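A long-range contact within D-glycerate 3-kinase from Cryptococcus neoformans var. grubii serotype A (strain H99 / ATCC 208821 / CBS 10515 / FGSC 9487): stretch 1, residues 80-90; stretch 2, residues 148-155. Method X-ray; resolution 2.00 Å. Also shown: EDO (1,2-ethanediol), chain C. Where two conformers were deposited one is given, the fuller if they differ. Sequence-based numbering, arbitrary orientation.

Stretch 1 (80-90) ATMSLDDFYLT
Stretch 2 (148-155) QLPIYDKS

Aromatic and proline side chains form the apolar centre of this contact, which buries 537 Å² summed over both stretches. Tyr152 (chi1 -172°, t; chi2 87°) points toward stretch 1 and lies against Tyr88 (chi1 -79°, m; chi2 -50°), which points back toward it. The edge of the Tyr88 ring meets the face of the Tyr152 ring, with centroids 5.0 Å apart and planes at 64°. Tyr88 CB sits over that face, 3.8 Å from the ring centroid in a CH-pi contact and 3.5 Å from Tyr152 CE1. A second CH-pi contact places Pro150 CG, in a C-gamma endo ring, 3.6 Å from the Phe87 ring centroid and 18° off its normal. The CA-to-CB bond of Phe87 points away from stretch 2, but with chi1 -70° (m) the end of the side chain comes nearer, CZ lying 3.5 Å from Pro150 CD; chi2 84° sets the plane of the ring. Earlier in both stretches, Leu149 (m, t) reaches Met82 (m, t, p), with Leu149 CD1 4.2 Å from Met82 CG.

The backbones supporting these side chains differ in shape. Residues 80-83 are extended (phi/psi near -120/130); a 3-10 segment, 84-86, then turns the chain, with Asp86 N bonded to Ser83 O (3.0 Å) and Phe87 N to Leu84 O (2.9 Å). From Tyr88 to Thr90 the chain is extended again, near -55/155. Stretch 2 runs as a strand through Asp153, then bends at Lys154 (-67/-14). Both chains advance the same way and converge: the CA atoms of Met82 and Leu149 are 7.6 Å apart, those of Asp86 and Tyr152 only 4.5 Å.

At this close approach a side-chain carboxylate accepts from a strand N-H: Tyr152 N donates to Asp86 OD1 (3.0 Å, 164°), Asp86 having chi1 -75° (m) and chi2 -51°. Water 1 bridges the same pair, donating to Asp86 OD1 (3.2 Å) and Tyr152 O (2.9 Å). In the wider gap, 1,2-ethanediol, probably from the crystallisation liquor, links both stretches: its O2 accepts from Ser83 N (3.0 Å) and donates to Asp86 OD2 (2.7 Å), while its O1 donates to Pro150 O (2.7 Å). Water 2 lies 2.7 Å from both Leu89 O and Tyr152 OH, hydrogen-bonded to each.

At the outer edge, Lys154 (m, t, t, t) extends its chain past the Tyr88 ring edge, and its NZ forms a salt bridge with Asp85 OD2 (2.9 Å; Asp85 chi1 -66°, m), pairing opposite charges. Pointing away from stretch 1, Asp153 accepts at OD1 from Ser155 OG (2.7 Å) and Ser155 N (3.0 Å), closing the bend within stretch 2.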

# COMPACT_ATOMS: atom_id res chain seq x y z
N ALA A 80 13.26 -8.89 0.92
CA ALA A 80 13.38 -7.54 0.39
C ALA A 80 12.01 -6.90 0.56
O ALA A 80 11.00 -7.59 0.46
CB ALA A 80 13.79 -7.53 -1.09
N THR A 81 11.98 -5.60 0.84
CA THR A 81 10.72 -4.89 1.04
C THR A 81 10.59 -3.73 0.06
O THR A 81 11.54 -2.95 -0.11
CB THR A 81 10.60 -4.37 2.47
OG1 THR A 81 10.58 -5.47 3.37
CG2 THR A 81 9.28 -3.57 2.62
N MET A 82 9.42 -3.63 -0.58
CA MET A 82 9.02 -2.45 -1.35
C MET A 82 7.85 -1.78 -0.63
O MET A 82 6.82 -2.42 -0.38
CB MET A 82 8.59 -2.83 -2.77
CG MET A 82 9.75 -3.02 -3.72
SD MET A 82 9.25 -3.65 -5.33
CE MET A 82 8.06 -2.40 -5.85
N SER A 83 8.01 -0.50 -0.31
CA SER A 83 6.95 0.31 0.27
C SER A 83 6.44 1.28 -0.79
O SER A 83 7.24 1.99 -1.41
CB SER A 83 7.44 1.07 1.49
OG SER A 83 8.00 0.17 2.42
N LEU A 84 5.12 1.32 -0.99
CA LEU A 84 4.55 2.14 -2.05
C LEU A 84 4.99 3.60 -1.97
O LEU A 84 5.27 4.23 -3.00
CB LEU A 84 3.02 2.05 -2.00
CG LEU A 84 2.27 2.80 -3.10
CD1 LEU A 84 2.59 2.17 -4.43
CD2 LEU A 84 0.77 2.73 -2.80
N ASP A 85 5.07 4.16 -0.76
CA ASP A 85 5.42 5.58 -0.62
C ASP A 85 6.83 5.88 -1.11
O ASP A 85 7.12 7.02 -1.47
CB ASP A 85 5.30 6.01 0.83
CG ASP A 85 3.89 5.97 1.35
OD1 ASP A 85 2.99 5.39 0.68
OD2 ASP A 85 3.69 6.51 2.45
N ASP A 86 7.73 4.90 -1.11
CA ASP A 86 9.07 5.16 -1.62
C ASP A 86 9.09 5.30 -3.13
O ASP A 86 10.13 5.67 -3.69
CB ASP A 86 10.04 4.05 -1.20
CG ASP A 86 10.42 4.14 0.25
OD1 ASP A 86 10.83 5.24 0.67
OD2 ASP A 86 10.26 3.13 0.98
N PHE A 87 7.96 5.04 -3.78
CA PHE A 87 7.83 5.08 -5.23
C PHE A 87 6.93 6.24 -5.70
O PHE A 87 6.48 6.24 -6.85
CB PHE A 87 7.30 3.74 -5.73
CG PHE A 87 8.30 2.62 -5.62
CD1 PHE A 87 8.46 1.91 -4.43
CD2 PHE A 87 9.09 2.27 -6.70
CE1 PHE A 87 9.39 0.89 -4.33
CE2 PHE A 87 10.02 1.24 -6.61
CZ PHE A 87 10.17 0.55 -5.43
N TYR A 88 6.69 7.23 -4.85
CA TYR A 88 6.06 8.46 -5.34
C TYR A 88 6.86 9.06 -6.50
O TYR A 88 8.08 8.87 -6.60
CB TYR A 88 5.97 9.50 -4.22
CG TYR A 88 4.84 9.34 -3.22
CD1 TYR A 88 3.52 9.15 -3.63
CD2 TYR A 88 5.10 9.44 -1.86
CE1 TYR A 88 2.52 9.03 -2.70
CE2 TYR A 88 4.11 9.32 -0.93
CZ TYR A 88 2.82 9.12 -1.34
OH TYR A 88 1.84 9.02 -0.38
N LEU A 89 6.17 9.79 -7.37
CA LEU A 89 6.82 10.60 -8.39
C LEU A 89 7.90 11.47 -7.78
O LEU A 89 7.80 11.88 -6.61
CB LEU A 89 5.80 11.50 -9.12
CG LEU A 89 4.71 10.79 -9.90
CD1 LEU A 89 3.62 11.81 -10.31
CD2 LEU A 89 5.33 10.09 -11.12
N THR A 90 8.93 11.77 -8.57
CA THR A 90 9.86 12.82 -8.16
C THR A 90 9.07 14.11 -8.00
O THR A 90 7.98 14.26 -8.53
CB THR A 90 10.97 13.01 -9.19
OG1 THR A 90 10.40 13.52 -10.40
CG2 THR A 90 11.69 11.70 -9.49
N GLN A 148 18.37 -2.28 -6.91
CA GLN A 148 18.45 -1.02 -6.18
C GLN A 148 17.04 -0.47 -6.02
O GLN A 148 16.30 -0.37 -7.01
CB GLN A 148 19.34 0.00 -6.90
CG GLN A 148 20.83 -0.36 -6.97
CD GLN A 148 21.15 -1.40 -8.03
OE1 GLN A 148 20.52 -1.44 -9.09
NE2 GLN A 148 22.13 -2.26 -7.75
N LEU A 149 16.66 -0.13 -4.79
CA LEU A 149 15.32 0.38 -4.58
C LEU A 149 15.34 1.84 -4.14
O LEU A 149 16.25 2.28 -3.44
CB LEU A 149 14.59 -0.45 -3.52
CG LEU A 149 14.53 -1.95 -3.84
CD1 LEU A 149 13.85 -2.73 -2.74
CD2 LEU A 149 13.83 -2.20 -5.17
N PRO A 150 14.34 2.63 -4.54
CA PRO A 150 14.35 4.06 -4.23
C PRO A 150 13.94 4.31 -2.79
O PRO A 150 13.34 3.48 -2.12
CB PRO A 150 13.31 4.64 -5.20
CG PRO A 150 12.32 3.52 -5.37
CD PRO A 150 13.18 2.25 -5.38
N ILE A 151 14.32 5.50 -2.32
CA ILE A 151 13.93 6.02 -1.02
C ILE A 151 13.31 7.38 -1.25
O ILE A 151 13.87 8.20 -1.98
CB ILE A 151 15.13 6.13 -0.06
CG1 ILE A 151 15.68 4.74 0.26
CG2 ILE A 151 14.75 6.88 1.21
CD1 ILE A 151 16.99 4.75 1.06
N TYR A 152 12.17 7.63 -0.62
CA TYR A 152 11.47 8.91 -0.76
C TYR A 152 11.57 9.69 0.55
O TYR A 152 11.24 9.16 1.62
CB TYR A 152 10.01 8.68 -1.17
CG TYR A 152 9.23 9.94 -1.53
CD1 TYR A 152 9.25 10.45 -2.84
CD2 TYR A 152 8.47 10.60 -0.58
CE1 TYR A 152 8.52 11.60 -3.18
CE2 TYR A 152 7.73 11.74 -0.91
CZ TYR A 152 7.77 12.23 -2.21
OH TYR A 152 7.04 13.35 -2.53
N ASP A 153 12.03 10.94 0.47
CA ASP A 153 12.25 11.78 1.65
C ASP A 153 11.10 12.79 1.69
O ASP A 153 11.11 13.79 0.97
CB ASP A 153 13.62 12.44 1.61
CG ASP A 153 13.90 13.31 2.83
OD1 ASP A 153 12.97 13.63 3.59
OD2 ASP A 153 15.06 13.70 3.00
N LYS A 154 10.13 12.52 2.56
CA LYS A 154 8.92 13.34 2.62
C LYS A 154 9.19 14.75 3.12
O LYS A 154 8.31 15.60 2.98
CB LYS A 154 7.89 12.66 3.51
CG LYS A 154 7.54 11.26 3.03
CD LYS A 154 6.45 10.60 3.89
CE LYS A 154 5.84 9.41 3.14
NZ LYS A 154 5.06 8.55 4.05
N SER A 155 10.36 15.02 3.70
CA SER A 155 10.64 16.34 4.23
C SER A 155 11.13 17.32 3.18
O SER A 155 11.11 18.53 3.44
CB SER A 155 11.68 16.25 5.36
OG SER A 155 12.98 15.98 4.87
C1 EDO C . 13.12 0.87 -0.22
O1 EDO C . 13.08 2.24 0.24
C2 EDO C . 11.87 0.59 -1.05
O2 EDO C . 10.71 0.75 -0.21
O HOH W 1 9.09 7.34 2.36
O HOH W 2 6.16 13.40 -5.04